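Local coordinates for MarR Like Protein, TVG0766549 (Thermoplasma volcanium, PDB 3LFK), which is of unconfirmed function, once reported as a mechanosensitive channel, but has a MarR-like winged helix-turn-helix fold and is probably a transcriptional regulator, at residues Gly26-Asn31 / Gln101-Arg106; Val39-Phe44 / Asn59-Lys64; Ala6-Lys11 / Leu70-Asp75. All blocks are in the same frame, centred on the assembly; numbering follows the deposited sequence.

How the contacts relate
All three contacts are built on one winged helix-turn-helix chain. Along the sequence, 6-11 and 26-31 come first, then both segments of contact 2, then 70-75 and finally 101-106. Contact 2 is therefore nested inside the loops closed by contacts 1 and 3, and those two loops cross. The contact centres lie about 16 to 18 Å apart. Helix 36-47 links them. V39 and L43 pack against contact 1, and L41 and L42 pack against L70 and L73 of contact 3. Contacts 1 and 3 do not touch; their nearest atoms are about 6 Å apart. They tie N-terminal segments onto helices 94-116 and 66-76, while contact 2 joins the first helix to the helix-turn-helix.

Contact 1: residues Gly26-Asn31 / Gln101-Arg106; sequences GKLENN and QAIRVR
R106 and L28 both carry CG anti to the backbone N (chi1 176° and 174°), and in this arrangement their side chains run past each other in opposite directions. The R106 chain bends at chi3, and its guanidinium reaches the backbone of 26-31. N31 holds CG beside its own backbone N. The N31 and R106 side chains cross at about a right angle, with the amide plane 48° from the guanidinium.

N31 OD1 takes two bonds from the same guanidinium. R106 NH2 approaches N31 OD1 in the carbonyl plane on a lone pair, at 2.9 Å. NH1 of R106 lies 2.7 Å from N31 OD1 and stands above that plane. The grip is end-on, with one oxygen held by both terminal nitrogens, and the oxygen lies close to the guanidinium plane. R106 NH1 also makes a weak, strongly bent bond to L28 O, 2.7 Å away. The backbone N of N31 bonds to that same L28 O within the short turn.

This turn follows strand 23-24 and leads to helix 36-47, the first helix of the winged helix-turn-helix domain. R106 lies on helix 94-116, which follows the two wing strands, so the contact fastens the loop before helix 36-47 to helix 94-116.

Beside the polar grip the packing is apolar. L28 CD1 sits 3.8 Å from I103 CG1 and 4.1 Å from A102 CB. I103 is buried, and its CD1 comes within 3.9 Å of N31 OD1. A102 also touches Y32, and I103 touches M34. N31 in turn rests on V39 of helix 36-47.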
loop_
_atom_site.group_PDB
_atom_site.type_symbol
_atom_site.label_atom_id
_atom_site.label_comp_id
_atom_site.label_asym_id
_atom_site.label_seq_id
_atom_site.Cartn_x
_atom_site.Cartn_y
_atom_site.Cartn_z
ATOM N N GLY A 26 3.407 -9.452 -9.874
ATOM C CA GLY A 26 4.602 -8.633 -9.731
ATOM C C GLY A 26 5.455 -9.167 -8.591
ATOM O O GLY A 26 5.107 -10.158 -7.931
ATOM N N LYS A 27 6.569 -8.481 -8.339
ATOM C CA LYS A 27 7.537 -8.887 -7.321
ATOM C C LYS A 27 7.871 -7.762 -6.367
ATOM O O LYS A 27 7.940 -6.601 -6.784
ATOM C CB LYS A 27 8.849 -9.313 -8.000
ATOM C CG LYS A 27 8.697 -10.482 -8.980
ATOM C CD LYS A 27 9.986 -10.726 -9.769
ATOM C CE LYS A 27 9.835 -11.925 -10.707
ATOM N NZ LYS A 27 10.988 -12.089 -11.641
ATOM N N LEU A 28 8.098 -8.112 -5.109
ATOM C CA LEU A 28 8.481 -7.136 -4.085
ATOM C C LEU A 28 9.690 -6.292 -4.513
ATOM O O LEU A 28 9.749 -5.091 -4.225
ATOM C CB LEU A 28 8.817 -7.868 -2.786
ATOM C CG LEU A 28 9.368 -7.052 -1.628
ATOM C CD1 LEU A 28 8.376 -5.959 -1.224
ATOM C CD2 LEU A 28 9.629 -8.001 -0.454
ATOM N N GLU A 29 10.652 -6.911 -5.196
ATOM C CA GLU A 29 11.832 -6.170 -5.620
ATOM C C GLU A 29 11.497 -4.958 -6.493
ATOM O O GLU A 29 12.257 -3.989 -6.519
ATOM C CB GLU A 29 12.811 -7.091 -6.357
ATOM C CG GLU A 29 12.146 -8.270 -7.020
ATOM C CD GLU A 29 12.146 -9.498 -6.117
ATOM O OE1 GLU A 29 13.173 -10.214 -6.106
ATOM O OE2 GLU A 29 11.135 -9.741 -5.413
ATOM N N ASN A 30 10.373 -4.990 -7.199
ATOM C CA ASN A 30 10.007 -3.835 -8.041
ATOM C C ASN A 30 8.688 -3.240 -7.530
ATOM O O ASN A 30 7.909 -2.674 -8.309
ATOM C CB ASN A 30 9.855 -4.248 -9.517
ATOM C CG ASN A 30 9.923 -3.057 -10.464
ATOM O OD1 ASN A 30 10.495 -2.007 -10.125
ATOM N ND2 ASN A 30 9.355 -3.213 -11.652
ATOM N N ASN A 31 8.461 -3.366 -6.220
ATOM C CA ASN A 31 7.265 -2.832 -5.579
ATOM C C ASN A 31 5.979 -3.286 -6.255
ATOM O O ASN A 31 5.017 -2.528 -6.323
ATOM C CB ASN A 31 7.311 -1.291 -5.568
ATOM C CG ASN A 31 8.306 -0.739 -4.551
ATOM O OD1 ASN A 31 8.517 -1.328 -3.492
ATOM N ND2 ASN A 31 8.890 0.417 -4.862
ATOM N N GLN A 101 3.152 -4.151 4.382
ATOM C CA GLN A 101 4.076 -4.674 5.395
ATOM C C GLN A 101 5.342 -5.270 4.752
ATOM O O GLN A 101 6.454 -5.082 5.262
ATOM C CB GLN A 101 3.377 -5.724 6.251
ATOM C CG GLN A 101 4.103 -6.019 7.592
ATOM C CD GLN A 101 4.239 -4.791 8.494
ATOM O OE1 GLN A 101 3.767 -3.699 8.169
ATOM N NE2 GLN A 101 4.889 -4.971 9.642
ATOM N N ALA A 102 5.192 -5.974 3.626
ATOM C CA ALA A 102 6.341 -6.562 2.942
ATOM C C ALA A 102 7.314 -5.480 2.509
ATOM O O ALA A 102 8.540 -5.627 2.643
ATOM C CB ALA A 102 5.880 -7.372 1.738
ATOM N N ILE A 103 6.775 -4.379 1.989
ATOM C CA ILE A 103 7.597 -3.270 1.546
ATOM C C ILE A 103 8.248 -2.593 2.755
ATOM O O ILE A 103 9.437 -2.250 2.703
ATOM C CB ILE A 103 6.737 -2.241 0.748
ATOM C CG1 ILE A 103 6.334 -2.870 -0.597
ATOM C CG2 ILE A 103 7.520 -0.926 0.516
ATOM C CD1 ILE A 103 5.297 -2.035 -1.405
ATOM N N ARG A 104 7.479 -2.405 3.828
ATOM C CA ARG A 104 8.023 -1.762 5.035
ATOM C C ARG A 104 9.183 -2.574 5.588
ATOM O O ARG A 104 10.213 -2.018 5.956
ATOM C CB ARG A 104 6.956 -1.648 6.120
ATOM C CG ARG A 104 5.949 -0.544 5.909
ATOM C CD ARG A 104 5.022 -0.460 7.117
ATOM N NE ARG A 104 5.731 -0.016 8.321
ATOM C CZ ARG A 104 5.229 -0.058 9.553
ATOM N NH1 ARG A 104 4.008 -0.531 9.766
ATOM N NH2 ARG A 104 5.945 0.392 10.576
ATOM N N VAL A 105 9.000 -3.884 5.665
ATOM C CA VAL A 105 10.067 -4.750 6.182
ATOM C C VAL A 105 11.293 -4.725 5.281
ATOM O O VAL A 105 12.432 -4.618 5.773
ATOM C CB VAL A 105 9.561 -6.180 6.365
ATOM C CG1 VAL A 105 10.724 -7.120 6.654
ATOM C CG2 VAL A 105 8.544 -6.204 7.506
ATOM N N ARG A 106 11.096 -4.800 3.968
ATOM C CA ARG A 106 12.244 -4.749 3.054
ATOM C C ARG A 106 12.994 -3.431 3.268
ATOM O O ARG A 106 14.234 -3.397 3.352
ATOM C CB ARG A 106 11.776 -4.833 1.596
ATOM C CG ARG A 106 12.887 -4.689 0.556
ATOM C CD ARG A 106 12.285 -4.253 -0.764
ATOM N NE ARG A 106 11.783 -2.886 -0.670
ATOM C CZ ARG A 106 10.897 -2.352 -1.508
ATOM N NH1 ARG A 106 10.402 -3.068 -2.504
ATOM N NH2 ARG A 106 10.519 -1.096 -1.354
#

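Contact 2: residues Val39-Phe44 / Asn59-Lys64; sequences VSLLLF and NETGLK
T61 drives its CG2 methyl onto the ring of F44. T61 CG2 lies 3.8 Å from the centroid of the F44 ring and only 8° off the ring normal. This is a CH-pi contact over the middle of one face. The two side chains cross at about a right angle. L41 closes the methyl in further, with its CD1 3.9 Å from T61 CG2. Beside it, L63 CD1 lies 4.2 Å from L41 CB. This is the tight part of the contact. L41 is buried, and it goes on to touch V69, L70 and L73 of helix 66-76. L63 also rests on V69.

The rotation of T61 explains its double role. OG1 sits between the backbone N and the carbonyl carbon (chi1 66°), while CG2 faces helix 36-47. T61 OG1 accepts from L63 N at 3.3 Å, which makes an ST turn. T61 OG1 also bonds to I57 O of helix 54-60. The threonine is therefore held on its polar side and packs with its methyl.

The E60 end is looser and exposed to solvent. E60 CB meets F44 CZ obliquely at 3.9 Å. E60 OE1 lies at the ring edge, and its carboxylate is turned 79° from the ring. The polar end of E60 belongs to a salt bridge with R56. The ring of H48 also meets F44.

G62 has positive phi as the chain leaves helix 54-60. It lies in the turn between helices 54-60 and 66-76, and the packing of this turn against helix 36-47 is typical of the winged helix-turn-helix domain.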
loop_
_atom_site.group_PDB
_atom_site.type_symbol
_atom_site.label_atom_id
_atom_site.label_comp_id
_atom_site.label_asym_id
_atom_site.label_seq_id
_atom_site.Cartn_x
_atom_site.Cartn_y
_atom_site.Cartn_z
ATOM N N VAL A 39 3.259 3.687 -3.916
ATOM C CA VAL A 39 3.909 3.081 -2.772
ATOM C C VAL A 39 3.827 4.061 -1.604
ATOM O O VAL A 39 3.471 3.684 -0.495
ATOM C CB VAL A 39 5.380 2.766 -3.087
ATOM C CG1 VAL A 39 6.070 2.218 -1.837
ATOM C CG2 VAL A 39 5.477 1.707 -4.189
ATOM N N SER A 40 4.154 5.324 -1.856
ATOM C CA SER A 40 4.057 6.331 -0.794
ATOM C C SER A 40 2.657 6.369 -0.164
ATOM O O SER A 40 2.503 6.384 1.071
ATOM C CB SER A 40 4.393 7.708 -1.381
ATOM O OG SER A 40 5.756 7.739 -1.752
ATOM N N LEU A 41 1.614 6.371 -0.997
ATOM C CA LEU A 41 0.274 6.408 -0.456
ATOM C C LEU A 41 -0.077 5.131 0.326
ATOM O O LEU A 41 -0.707 5.187 1.361
ATOM C CB LEU A 41 -0.755 6.626 -1.570
ATOM C CG LEU A 41 -2.184 6.678 -1.016
ATOM C CD1 LEU A 41 -2.362 7.816 0.012
ATOM C CD2 LEU A 41 -3.151 6.875 -2.177
ATOM N N LEU A 42 0.307 3.975 -0.205
ATOM C CA LEU A 42 0.031 2.717 0.480
ATOM C C LEU A 42 0.666 2.704 1.879
ATOM O O LEU A 42 0.046 2.265 2.849
ATOM C CB LEU A 42 0.566 1.547 -0.370
ATOM C CG LEU A 42 0.273 0.145 0.164
ATOM C CD1 LEU A 42 -1.193 -0.153 0.002
ATOM C CD2 LEU A 42 1.108 -0.884 -0.607
ATOM N N LEU A 43 1.911 3.166 1.967
ATOM C CA LEU A 43 2.604 3.193 3.254
ATOM C C LEU A 43 1.987 4.253 4.169
ATOM O O LEU A 43 1.958 4.083 5.389
ATOM C CB LEU A 43 4.110 3.463 3.053
ATOM C CG LEU A 43 4.845 2.369 2.276
ATOM C CD1 LEU A 43 6.340 2.680 2.228
ATOM C CD2 LEU A 43 4.602 1.029 2.911
ATOM N N PHE A 44 1.488 5.334 3.589
ATOM C CA PHE A 44 0.844 6.364 4.402
ATOM C C PHE A 44 -0.390 5.720 5.052
ATOM O O PHE A 44 -0.643 5.876 6.241
ATOM C CB PHE A 44 0.442 7.545 3.515
ATOM C CG PHE A 44 -0.390 8.585 4.217
ATOM C CD1 PHE A 44 0.213 9.632 4.911
ATOM C CD2 PHE A 44 -1.781 8.516 4.183
ATOM C CE1 PHE A 44 -0.569 10.590 5.560
ATOM C CE2 PHE A 44 -2.570 9.467 4.824
ATOM C CZ PHE A 44 -1.960 10.507 5.516
ATOM N N ASN A 59 -5.276 16.211 2.403
ATOM C CA ASN A 59 -4.488 17.209 3.110
ATOM C C ASN A 59 -3.055 16.848 3.445
ATOM O O ASN A 59 -2.158 17.693 3.367
ATOM C CB ASN A 59 -5.164 17.586 4.450
ATOM C CG ASN A 59 -6.564 18.169 4.288
ATOM O OD1 ASN A 59 -6.957 18.618 3.211
ATOM N ND2 ASN A 59 -7.322 18.175 5.386
ATOM N N GLU A 60 -2.834 15.584 3.783
ATOM C CA GLU A 60 -1.553 15.171 4.317
ATOM C C GLU A 60 -0.495 14.396 3.538
ATOM O O GLU A 60 0.614 14.218 4.039
ATOM C CB GLU A 60 -1.854 14.400 5.600
ATOM C CG GLU A 60 -2.755 15.146 6.585
ATOM C CD GLU A 60 -3.249 14.267 7.719
ATOM O OE1 GLU A 60 -2.496 13.382 8.175
ATOM O OE2 GLU A 60 -4.393 14.476 8.174
ATOM N N THR A 61 -0.800 13.937 2.333
ATOM C CA THR A 61 0.181 13.123 1.618
ATOM C C THR A 61 1.194 13.818 0.733
ATOM O O THR A 61 2.207 13.219 0.377
ATOM C CB THR A 61 -0.495 12.130 0.735
ATOM O OG1 THR A 61 -1.178 12.857 -0.292
ATOM C CG2 THR A 61 -1.472 11.280 1.541
ATOM N N GLY A 62 0.916 15.053 0.348
ATOM C CA GLY A 62 1.844 15.765 -0.511
ATOM C C GLY A 62 1.679 15.412 -1.978
ATOM O O GLY A 62 2.538 15.743 -2.799
ATOM N N LEU A 63 0.577 14.742 -2.311
ATOM C CA LEU A 63 0.296 14.342 -3.683
ATOM C C LEU A 63 -0.548 15.362 -4.423
ATOM O O LEU A 63 -1.472 15.940 -3.866
ATOM C CB LEU A 63 -0.439 12.992 -3.698
ATOM C CG LEU A 63 0.317 11.790 -3.120
ATOM C CD1 LEU A 63 -0.654 10.614 -2.909
ATOM C CD2 LEU A 63 1.432 11.377 -4.070
ATOM N N LYS A 64 -0.243 15.584 -5.695
ATOM C CA LYS A 64 -1.019 16.527 -6.490
ATOM C C LYS A 64 -2.425 16.020 -6.801
ATOM O O LYS A 64 -3.379 16.798 -6.894
ATOM C CB LYS A 64 -0.289 16.830 -7.804
ATOM C CG LYS A 64 1.069 17.478 -7.623
ATOM C CD LYS A 64 0.952 18.957 -7.291
ATOM C CE LYS A 64 2.334 19.569 -7.061
ATOM N NZ LYS A 64 3.299 19.241 -8.164
#

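Contact 3: residues Ala6-Lys11 / Leu70-Asp75; sequences AMAESK and LKNLMD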
loop_
_atom_site.group_PDB
_atom_site.type_symbol
_atom_site.label_atom_id
_atom_site.label_comp_id
_atom_site.label_asym_id
_atom_site.label_seq_id
_atom_site.Cartn_x
_atom_site.Cartn_y
_atom_site.Cartn_z
ATOM N N ALA A 6 -11.671 0.966 -17.875
ATOM C CA ALA A 6 -10.734 2.066 -17.676
ATOM C C ALA A 6 -9.907 1.824 -16.417
ATOM O O ALA A 6 -8.919 2.507 -16.180
ATOM C CB ALA A 6 -11.485 3.378 -17.539
ATOM N N MET A 7 -10.326 0.849 -15.623
ATOM C CA MET A 7 -9.638 0.538 -14.377
ATOM C C MET A 7 -8.328 -0.171 -14.599
ATOM O O MET A 7 -8.146 -0.868 -15.591
ATOM C CB MET A 7 -10.498 -0.349 -13.505
ATOM C CG MET A 7 -11.970 -0.064 -13.635
ATOM S SD MET A 7 -12.788 -0.134 -12.076
ATOM C CE MET A 7 -13.143 -1.730 -11.911
ATOM N N ALA A 8 -7.408 -0.003 -13.656
ATOM C CA ALA A 8 -6.125 -0.685 -13.759
ATOM C C ALA A 8 -6.397 -2.140 -13.405
ATOM O O ALA A 8 -7.417 -2.469 -12.782
ATOM C CB ALA A 8 -5.119 -0.077 -12.781
ATOM N N GLU A 9 -5.494 -3.022 -13.803
ATOM C CA GLU A 9 -5.664 -4.441 -13.536
ATOM C C GLU A 9 -5.440 -4.803 -12.069
ATOM O O GLU A 9 -4.603 -4.190 -11.391
ATOM C CB GLU A 9 -4.693 -5.241 -14.423
ATOM C CG GLU A 9 -4.841 -6.746 -14.297
ATOM C CD GLU A 9 -3.957 -7.526 -15.275
ATOM O OE1 GLU A 9 -2.711 -7.371 -15.231
ATOM O OE2 GLU A 9 -4.516 -8.302 -16.086
ATOM N N SER A 10 -6.197 -5.771 -11.557
ATOM C CA SER A 10 -6.014 -6.222 -10.186
ATOM C C SER A 10 -4.639 -6.841 -10.010
ATOM O O SER A 10 -4.130 -7.485 -10.932
ATOM C CB SER A 10 -7.044 -7.288 -9.832
ATOM O OG SER A 10 -6.791 -7.850 -8.580
ATOM N N LYS A 11 -4.022 -6.629 -8.850
ATOM C CA LYS A 11 -2.739 -7.263 -8.572
ATOM C C LYS A 11 -2.957 -8.404 -7.599
ATOM O O LYS A 11 -2.000 -9.058 -7.166
ATOM C CB LYS A 11 -1.737 -6.284 -7.954
ATOM C CG LYS A 11 -1.351 -5.147 -8.880
ATOM C CD LYS A 11 -0.169 -4.373 -8.282
ATOM C CE LYS A 11 0.187 -3.201 -9.193
ATOM N NZ LYS A 11 0.488 -3.652 -10.600
ATOM N N LEU A 70 -5.072 6.940 -5.231
ATOM C CA LEU A 70 -5.911 6.038 -4.432
ATOM C C LEU A 70 -6.740 5.120 -5.341
ATOM O O LEU A 70 -6.858 3.931 -5.044
ATOM C CB LEU A 70 -6.849 6.850 -3.528
ATOM C CG LEU A 70 -7.820 6.027 -2.664
ATOM C CD1 LEU A 70 -7.072 5.027 -1.771
ATOM C CD2 LEU A 70 -8.655 6.993 -1.802
ATOM N N LYS A 71 -7.317 5.659 -6.418
ATOM C CA LYS A 71 -8.114 4.825 -7.314
ATOM C C LYS A 71 -7.275 3.699 -7.884
ATOM O O LYS A 71 -7.775 2.611 -8.080
ATOM C CB LYS A 71 -8.740 5.635 -8.442
ATOM C CG LYS A 71 -9.933 6.444 -7.956
ATOM C CD LYS A 71 -10.550 7.244 -9.108
ATOM C CE LYS A 71 -10.969 8.621 -8.658
ATOM N NZ LYS A 71 -11.504 9.422 -9.794
ATOM N N ASN A 72 -6.001 3.960 -8.166
ATOM C CA ASN A 72 -5.149 2.863 -8.641
ATOM C C ASN A 72 -4.999 1.793 -7.545
ATOM O O ASN A 72 -5.085 0.597 -7.823
ATOM C CB ASN A 72 -3.770 3.393 -9.070
ATOM C CG ASN A 72 -3.808 3.981 -10.454
ATOM O OD1 ASN A 72 -4.282 3.334 -11.386
ATOM N ND2 ASN A 72 -3.314 5.199 -10.608
ATOM N N LEU A 73 -4.774 2.204 -6.296
ATOM C CA LEU A 73 -4.644 1.228 -5.214
ATOM C C LEU A 73 -5.920 0.433 -5.056
ATOM O O LEU A 73 -5.860 -0.749 -4.711
ATOM C CB LEU A 73 -4.291 1.904 -3.886
ATOM C CG LEU A 73 -2.943 2.619 -3.889
ATOM C CD1 LEU A 73 -2.737 3.194 -2.502
ATOM C CD2 LEU A 73 -1.801 1.682 -4.233
ATOM N N MET A 74 -7.066 1.076 -5.294
ATOM C CA MET A 74 -8.340 0.354 -5.210
ATOM C C MET A 74 -8.475 -0.641 -6.363
ATOM O O MET A 74 -8.900 -1.790 -6.136
ATOM C CB MET A 74 -9.492 1.353 -5.195
ATOM C CG MET A 74 -9.440 2.195 -3.947
ATOM S SD MET A 74 -10.740 3.530 -4.000
ATOM C CE MET A 74 -10.521 4.219 -5.372
ATOM N N ASP A 75 -8.126 -0.209 -7.568
ATOM C CA ASP A 75 -8.196 -1.078 -8.737
ATOM C C ASP A 75 -7.245 -2.281 -8.544
ATOM O O ASP A 75 -7.551 -3.382 -8.958
ATOM C CB ASP A 75 -7.771 -0.338 -9.996
ATOM C CG ASP A 75 -8.759 0.727 -10.430
ATOM O OD1 ASP A 75 -9.876 0.813 -9.868
ATOM O OD2 ASP A 75 -8.387 1.493 -11.342
#
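The carboxylate of D75 has one face turned to the N-terminal segment, and M7 and A8 both come to that face. M7 CB stands over it, 3.7 Å from D75 CG. M7 SD lies on the same side, 3.8 Å from D75 OD1. The backbone N of A8 also approaches from there. A8 N bonds to D75 OD2 at 2.9 Å, and the N-H points nearly straight at the oxygen (165°). The nitrogen stands 46° out of the carboxylate plane. The amide of N72 is the other flat group. Its OD1 lies 3.8 Å from A8 CB.

D75 lies near the end of helix 66-76, the second helix of the helix-turn-helix, which in relatives with this fold is the DNA-recognition helix. The partner segment has no regular structure and runs just before strand 12-14. The contact thus lays the N-terminal arm against this helix.

D75 carries CG anti to its carbonyl carbon (chi1 -69°), and the carboxylate faces the arm. This one residue supplies most of the helix surface that the arm covers. A8 CB also packs 3.9 Å from D75 CB.

The arm is held beyond the carboxylate as well. S10 OG bonds to V12 N, and S10 O bonds to K25 NZ. K11 pairs through its backbone with K25 and Y76 and lies in a cation-pi contact with the Y76 ring. N72 also touches E38, which places this helix beside helix 36-47. Next to the arm, S10 CA makes a CA-H...O contact with the backbone O of D75 at 3.5 Å.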